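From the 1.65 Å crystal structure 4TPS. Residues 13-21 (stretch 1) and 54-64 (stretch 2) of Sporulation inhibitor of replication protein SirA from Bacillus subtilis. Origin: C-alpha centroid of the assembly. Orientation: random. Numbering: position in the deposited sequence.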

ATOM      1  N   THR A  13      -7.256   8.066  -2.991  1.00 12.57           N
ATOM      2  CA  THR A  13      -8.051   6.889  -2.662  1.00 13.02           C
ATOM      3  C   THR A  13      -7.451   5.689  -3.352  1.00 13.92           C
ATOM      4  O   THR A  13      -7.165   5.723  -4.555  1.00 15.56           O
ATOM      5  CB  THR A  13      -9.504   7.094  -3.025  1.00 15.65           C
ATOM      6  OG1 THR A  13     -10.015   8.277  -2.394  1.00 17.66           O
ATOM      7  CG2 THR A  13     -10.374   5.952  -2.571  1.00 16.86           C
ATOM      8  N   TYR A  14      -7.117   4.676  -2.535  1.00 12.57           N
ATOM      9  CA  TYR A  14      -6.552   3.406  -3.062  1.00 12.99           C
ATOM     10  C   TYR A  14      -7.439   2.224  -2.703  1.00 13.03           C
ATOM     11  O   TYR A  14      -8.156   2.247  -1.708  1.00 14.47           O
ATOM     12  CB  TYR A  14      -5.146   3.178  -2.462  1.00 13.66           C
ATOM     13  CG  TYR A  14      -4.074   4.092  -2.993  1.00 15.03           C
ATOM     14  CD1 TYR A  14      -3.884   5.373  -2.454  1.00 15.34           C
ATOM     15  CD2 TYR A  14      -3.196   3.654  -3.950  1.00 15.79           C
ATOM     16  CE1 TYR A  14      -2.853   6.183  -2.902  1.00 18.12           C
ATOM     17  CE2 TYR A  14      -2.152   4.462  -4.420  1.00 16.31           C
ATOM     18  CZ  TYR A  14      -1.999   5.731  -3.903  1.00 20.42           C
ATOM     19  OH  TYR A  14      -1.005   6.526  -4.339  1.00 21.10           O
ATOM     20  N   LEU A  15      -7.387   1.208  -3.575  1.00 12.61           N
ATOM     21  CA  LEU A  15      -8.093  -0.042  -3.396  1.00 12.50           C
ATOM     22  C   LEU A  15      -7.109  -1.015  -2.716  1.00 13.22           C
ATOM     23  O   LEU A  15      -6.135  -1.480  -3.355  1.00 15.01           O
ATOM     24  CB  LEU A  15      -8.542  -0.571  -4.742  1.00 13.60           C
ATOM     25  CG  LEU A  15      -9.439  -1.787  -4.696  1.00 18.53           C
ATOM     26  CD1 LEU A  15     -10.602  -1.601  -3.753  1.00 20.46           C
ATOM     27  CD2 LEU A  15      -9.907  -2.178  -6.090  1.00 17.88           C
ATOM     28  N   ILE A  16      -7.305  -1.228  -1.432  1.00 12.85           N
ATOM     29  CA  ILE A  16      -6.337  -1.991  -0.603  1.00 12.90           C
ATOM     30  C   ILE A  16      -6.647  -3.497  -0.743  1.00 14.65           C
ATOM     31  O   ILE A  16      -7.795  -3.926  -0.754  1.00 16.17           O
ATOM     32  CB  ILE A  16      -6.411  -1.591   0.887  1.00 12.53           C
ATOM     33  CG1 ILE A  16      -6.300  -0.073   1.090  1.00 14.10           C
ATOM     34  CG2 ILE A  16      -5.364  -2.347   1.725  1.00 13.20           C
ATOM     35  CD1 ILE A  16      -5.061   0.530   0.503  1.00 14.70           C
ATOM     36  N   LYS A  17      -5.588  -4.304  -0.885  1.00 13.17           N
ATOM     37  CA  LYS A  17      -5.778  -5.730  -0.872  1.00 15.40           C
ATOM     38  C   LYS A  17      -6.276  -6.202   0.458  1.00 15.18           C
ATOM     39  O   LYS A  17      -5.856  -5.736   1.552  1.00 13.42           O
ATOM     40  CB  LYS A  17      -4.481  -6.420  -1.234  1.00 17.33           C
ATOM     41  CG  LYS A  17      -4.037  -6.293  -2.683  1.00 17.94           C
ATOM     42  CD  LYS A  17      -2.760  -7.058  -2.951  1.00 17.79           C
ATOM     43  CE  LYS A  17      -2.324  -7.082  -4.411  1.00 19.49           C
ATOM     44  NZ  LYS A  17      -1.022  -7.793  -4.489  1.00 20.80           N
ATOM     45  N   GLU A  18      -7.195  -7.164   0.378  1.00 18.17           N
ATOM     46  CA  GLU A  18      -7.794  -7.793   1.538  1.00 20.46           C
ATOM     47  C   GLU A  18      -6.799  -8.221   2.631  1.00 14.98           C
ATOM     48  O   GLU A  18      -7.007  -7.975   3.805  1.00 20.16           O
ATOM     49  CB  GLU A  18      -8.563  -9.028   1.032  1.00 29.93           C
ATOM     50  CG  GLU A  18      -9.910  -8.673   0.411  1.00 38.73           C
ATOM     51  CD  GLU A  18      -9.949  -8.248  -1.060  1.00 55.89           C
ATOM     52  OE1 GLU A  18      -8.907  -7.844  -1.616  1.00 55.26           O
ATOM     53  OE2 GLU A  18     -11.071  -8.295  -1.656  1.00 86.61           O
ATOM     54  N   GLU A  19      -5.672  -8.807   2.221  1.00 17.47           N
ATOM     55  CA  GLU A  19      -4.741  -9.305   3.200  1.00 17.80           C
ATOM     56  C   GLU A  19      -4.198  -8.179   4.075  1.00 17.06           C
ATOM     57  O   GLU A  19      -3.987  -8.325   5.270  1.00 18.02           O
ATOM     58  CB  GLU A  19      -3.615 -10.061   2.457  1.00 24.19           C
ATOM     59  CG  GLU A  19      -2.471 -10.519   3.283  1.00 29.45           C
ATOM     60  CD  GLU A  19      -1.459 -11.306   2.458  1.00 32.37           C
ATOM     61  OE1 GLU A  19      -1.202 -10.947   1.256  1.00 30.15           O
ATOM     62  OE2 GLU A  19      -0.905 -12.288   3.023  1.00 31.78           O
ATOM     63  N   PHE A  20      -3.894  -7.052   3.432  1.00 16.32           N
ATOM     64  CA  PHE A  20      -3.338  -5.893   4.152  1.00 15.66           C
ATOM     65  C   PHE A  20      -4.372  -5.099   4.927  1.00 15.28           C
ATOM     66  O   PHE A  20      -4.075  -4.607   6.024  1.00 16.22           O
ATOM     67  CB  PHE A  20      -2.533  -5.054   3.150  1.00 13.96           C
ATOM     68  CG  PHE A  20      -1.265  -5.765   2.765  1.00 13.94           C
ATOM     69  CD1 PHE A  20      -0.151  -5.655   3.580  1.00 17.74           C
ATOM     70  CD2 PHE A  20      -1.221  -6.593   1.660  1.00 15.05           C
ATOM     71  CE1 PHE A  20       1.007  -6.387   3.281  1.00 17.73           C
ATOM     72  CE2 PHE A  20      -0.080  -7.320   1.391  1.00 16.39           C
ATOM     73  CZ  PHE A  20       1.024  -7.174   2.156  1.00 19.63           C
ATOM     74  N   ALA A  21      -5.568  -5.021   4.376  1.00 17.40           N
ATOM     75  CA  ALA A  21      -6.690  -4.399   5.109  1.00 16.98           C
ATOM     76  C   ALA A  21      -6.906  -5.097   6.451  1.00 19.75           C
ATOM     77  O   ALA A  21      -7.060  -4.455   7.509  1.00 19.12           O
ATOM     78  CB  ALA A  21      -7.948  -4.378   4.250  1.00 21.50           C
ATOM     79  N   GLN A  54       6.228  -1.046  -2.154  1.00 15.40           N
ATOM     80  CA  GLN A  54       5.328  -1.497  -1.162  1.00 15.15           C
ATOM     81  C   GLN A  54       3.886  -1.113  -1.482  1.00 15.81           C
ATOM     82  O   GLN A  54       2.951  -1.944  -1.389  1.00 14.27           O
ATOM     83  CB  GLN A  54       5.732  -0.978   0.196  1.00 16.60           C
ATOM     84  CG  GLN A  54       7.071  -1.543   0.702  1.00 16.76           C
ATOM     85  CD  GLN A  54       7.616  -0.933   1.957  1.00 17.18           C
ATOM     86  OE1 GLN A  54       7.204   0.125   2.403  1.00 19.55           O
ATOM     87  NE2 GLN A  54       8.636  -1.584   2.517  1.00 19.78           N
ATOM     88  N   ILE A  55       3.690   0.170  -1.834  1.00 15.26           N
ATOM     89  CA  ILE A  55       2.344   0.627  -2.253  1.00 15.38           C
ATOM     90  C   ILE A  55       1.792  -0.161  -3.417  1.00 13.95           C
ATOM     91  O   ILE A  55       0.625  -0.602  -3.387  1.00 16.38           O
ATOM     92  CB  ILE A  55       2.383   2.141  -2.545  1.00 16.61           C
ATOM     93  CG1 ILE A  55       2.448   2.861  -1.192  1.00 19.19           C
ATOM     94  CG2 ILE A  55       1.168   2.572  -3.354  1.00 19.39           C
ATOM     95  CD1 ILE A  55       2.729   4.328  -1.343  1.00 21.49           C
ATOM     96  N   GLN A  56       2.615  -0.439  -4.414  1.00 16.96           N
ATOM     97  CA  GLN A  56       2.184  -1.255  -5.559  1.00 18.36           C
ATOM     98  C   GLN A  56       1.729  -2.686  -5.099  1.00 18.15           C
ATOM     99  O   GLN A  56       0.734  -3.235  -5.570  1.00 21.29           O
ATOM    100  CB  GLN A  56       3.329  -1.332  -6.601  1.00 23.06           C
ATOM    101  CG  GLN A  56       3.606   0.036  -7.284  1.00 33.22           C
ATOM    102  CD  GLN A  56       4.860   0.112  -8.199  1.00 49.08           C
ATOM    103  OE1 GLN A  56       5.810  -0.709  -8.129  1.00 48.29           O
ATOM    104  NE2 GLN A  56       4.873   1.137  -9.060  1.00 49.22           N
ATOM    105  N   TYR A  57       2.463  -3.253  -4.157  1.00 16.05           N
ATOM    106  CA  TYR A  57       2.195  -4.576  -3.649  1.00 13.06           C
ATOM    107  C   TYR A  57       0.902  -4.694  -2.861  1.00 12.83           C
ATOM    108  O   TYR A  57       0.154  -5.676  -3.009  1.00 15.40           O
ATOM    109  CB  TYR A  57       3.413  -5.086  -2.871  1.00 17.34           C
ATOM    110  CG  TYR A  57       3.340  -6.568  -2.526  1.00 16.29           C
ATOM    111  CD1 TYR A  57       2.593  -7.037  -1.451  1.00 14.51           C
ATOM    112  CD2 TYR A  57       4.008  -7.503  -3.294  1.00 16.53           C
ATOM    113  CE1 TYR A  57       2.535  -8.425  -1.156  1.00 14.81           C
ATOM    114  CE2 TYR A  57       3.961  -8.861  -3.003  1.00 15.62           C
ATOM    115  CZ  TYR A  57       3.236  -9.315  -1.951  1.00 15.33           C
ATOM    116  OH  TYR A  57       3.182 -10.649  -1.600  1.00 16.57           O
ATOM    117  N   ILE A  58       0.584  -3.690  -2.034  1.00 12.92           N
ATOM    118  CA  ILE A  58      -0.538  -3.816  -1.107  1.00 14.37           C
ATOM    119  C   ILE A  58      -1.859  -3.301  -1.685  1.00 12.46           C
ATOM    120  O   ILE A  58      -2.862  -3.378  -1.025  1.00 15.41           O
ATOM    121  CB  ILE A  58      -0.261  -3.112   0.254  1.00 14.78           C
ATOM    122  CG1 ILE A  58      -0.246  -1.570   0.105  1.00 15.51           C
ATOM    123  CG2 ILE A  58       1.076  -3.615   0.864  1.00 14.97           C
ATOM    124  CD1 ILE A  58      -0.265  -0.876   1.468  1.00 18.28           C
ATOM    125  N   THR A  59      -1.821  -2.764  -2.893  1.00 14.71           N
ATOM    126  CA  THR A  59      -2.993  -2.211  -3.517  1.00 15.11           C
ATOM    127  C   THR A  59      -3.347  -2.966  -4.795  1.00 14.40           C
ATOM    128  O   THR A  59      -2.507  -3.674  -5.402  1.00 17.44           O
ATOM    129  CB  THR A  59      -2.806  -0.693  -3.820  1.00 16.07           C
ATOM    130  OG1 THR A  59      -1.740  -0.477  -4.734  1.00 17.15           O
ATOM    131  CG2 THR A  59      -2.538   0.095  -2.561  1.00 16.35           C
ATOM    132  N   GLN A  60      -4.599  -2.787  -5.234  1.00 16.06           N
ATOM    133  CA  GLN A  60      -5.122  -3.400  -6.463  1.00 16.20           C
ATOM    134  C   GLN A  60      -5.252  -2.345  -7.535  1.00 17.19           C
ATOM    135  O   GLN A  60      -5.528  -1.181  -7.225  1.00 17.28           O
ATOM    136  CB  GLN A  60      -6.522  -3.993  -6.213  1.00 20.23           C
ATOM    137  CG  GLN A  60      -6.501  -5.025  -5.091  1.00 28.23           C
ATOM    138  CD  GLN A  60      -7.737  -5.901  -5.051  1.00 38.50           C
ATOM    139  OE1 GLN A  60      -8.756  -5.547  -5.551  1.00 38.92           O
ATOM    140  NE2 GLN A  60      -7.609  -7.085  -4.476  1.00 56.25           N
ATOM    141  N   PRO A  61      -5.124  -2.750  -8.790  1.00 19.07           N
ATOM    142  CA  PRO A  61      -5.427  -1.811  -9.881  1.00 19.17           C
ATOM    143  C   PRO A  61      -6.902  -1.356  -9.787  1.00 17.20           C
ATOM    144  O   PRO A  61      -7.808  -2.156  -9.446  1.00 18.91           O
ATOM    145  CB  PRO A  61      -5.190  -2.623 -11.149  1.00 23.69           C
ATOM    146  CG  PRO A  61      -4.619  -3.897 -10.755  1.00 30.01           C
ATOM    147  CD  PRO A  61      -4.739  -4.090  -9.274  1.00 23.85           C
ATOM    148  N   ILE A  62      -7.141  -0.100 -10.136  1.00 16.94           N
ATOM    149  CA  ILE A  62      -8.539   0.369 -10.171  1.00 15.39           C
ATOM    150  C   ILE A  62      -9.252  -0.345 -11.363  1.00 18.62           C
ATOM    151  O   ILE A  62      -8.682  -0.455 -12.399  1.00 19.72           O
ATOM    152  CB  ILE A  62      -8.574   1.905 -10.339  1.00 19.19           C
ATOM    153  CG1 ILE A  62      -7.812   2.638  -9.198  1.00 19.87           C
ATOM    154  CG2 ILE A  62      -9.994   2.407 -10.459  1.00 21.39           C
ATOM    155  CD1 ILE A  62      -8.238   2.283  -7.775  1.00 19.68           C
ATOM    156  N   PRO A  63     -10.489  -0.864 -11.189  1.00 19.45           N
ATOM    157  CA  PRO A  63     -11.163  -1.559 -12.321  1.00 18.21           C
ATOM    158  C   PRO A  63     -11.814  -0.523 -13.209  1.00 19.01           C
ATOM    159  O   PRO A  63     -12.942  -0.116 -12.981  1.00 17.04           O
ATOM    160  CB  PRO A  63     -12.174  -2.508 -11.610  1.00 21.03           C
ATOM    161  CG  PRO A  63     -12.452  -1.774 -10.314  1.00 20.79           C
ATOM    162  CD  PRO A  63     -11.214  -1.029  -9.916  1.00 20.24           C
ATOM    163  N   ILE A  64     -11.032  -0.032 -14.175  1.00 16.36           N
ATOM    164  CA  ILE A  64     -11.400   1.208 -14.888  1.00 15.93           C
ATOM    165  C   ILE A  64     -12.740   1.070 -15.618  1.00 15.72           C
ATOM    166  O   ILE A  64     -13.635   1.940 -15.512  1.00 15.39           O
ATOM    167  CB  ILE A  64     -10.295   1.634 -15.881  1.00 20.29           C
ATOM    168  CG1 ILE A  64      -8.943   1.909 -15.150  1.00 22.82           C
ATOM    169  CG2 ILE A  64     -10.739   2.870 -16.664  1.00 23.00           C
ATOM    170  CD1 ILE A  64      -8.948   3.088 -14.227  1.00 20.15           C
TER
HETATM  171  O   HOH W   1      -5.382   0.988  -5.536  1.00 15.17           O
HETATM  172  O   HOH W   2      -0.393  -5.446  -6.791  1.00 33.25           O

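A strand that passes the end of a helix must satisfy two demands at once: its backbone needs hydrogen-bonding partners, and its side chains need hollows of matching shape. The contact between residues 13-21 and 54-64 of SirA, which buries 718 Å² summed over both sides, shows how a short run of chain meets both.

The polar framework is compact. Q60 N donates to L15 O at 2.8 Å, and two residues on, K17 N donates to I58 O at 2.9 Å, both nearly straight. Between these bonds the chains run antiparallel and close, with I16 CA 4.4 Å from T59 CA. Such an approach leaves little room between the backbones. I16 points its CB away from the other stretch; T59 does so overall, though its CB still touches the other stretch. Water 1 sits between L15 N and Q60 O, 2.8 Å from each and accepting from L15 N, where the two backbone atoms are 4.7 Å apart.

K17 fits its place through length. Its side chain, extended beyond an m chi1, runs past Q60, with K17 CG 3.7 Å from Q60 CG, and reaches the last turn of the helix, where K17 NZ donates to Y57 O at 2.8 Å. The same ammonium lies over the face of the Y57 ring, 4.9 Å from NZ to the ring centroid, so one charge serves both a carbonyl and an aromatic surface.

The clearest fit of a bump to a flat surface is I58. Its CG2 methyl sits almost centrally over the F20 ring, 3.5 Å from the centroid and 7° off the normal. A flat ring accepts a methyl well, and F20, on the first turn of its helix, points its CB toward the other stretch to offer that face. The ring's rim is used too: F20 CE2 meets Y57 CE1 at 3.8 Å, with the ring planes perpendicular.

Back along the strand, L15 fills a pocket lined by the second stretch. L15 CB lies 4.2 Å from I62 CD1, and L15 CD2 lies 4.2 Å from P63 CD, so a branched aliphatic side chain packs against a bent tip and a proline ring. Y14 is broad enough to reach two methyls, T59 CG2 at 3.9 Å from Y14 CD2 and I55 CG2 at 4.0 Å from Y14 CE2. Threonine suits this buried site because its polar arm is occupied: T59 OG1 donates to I55 O at 2.7 Å, leaving its methyl to pack against the tyrosine.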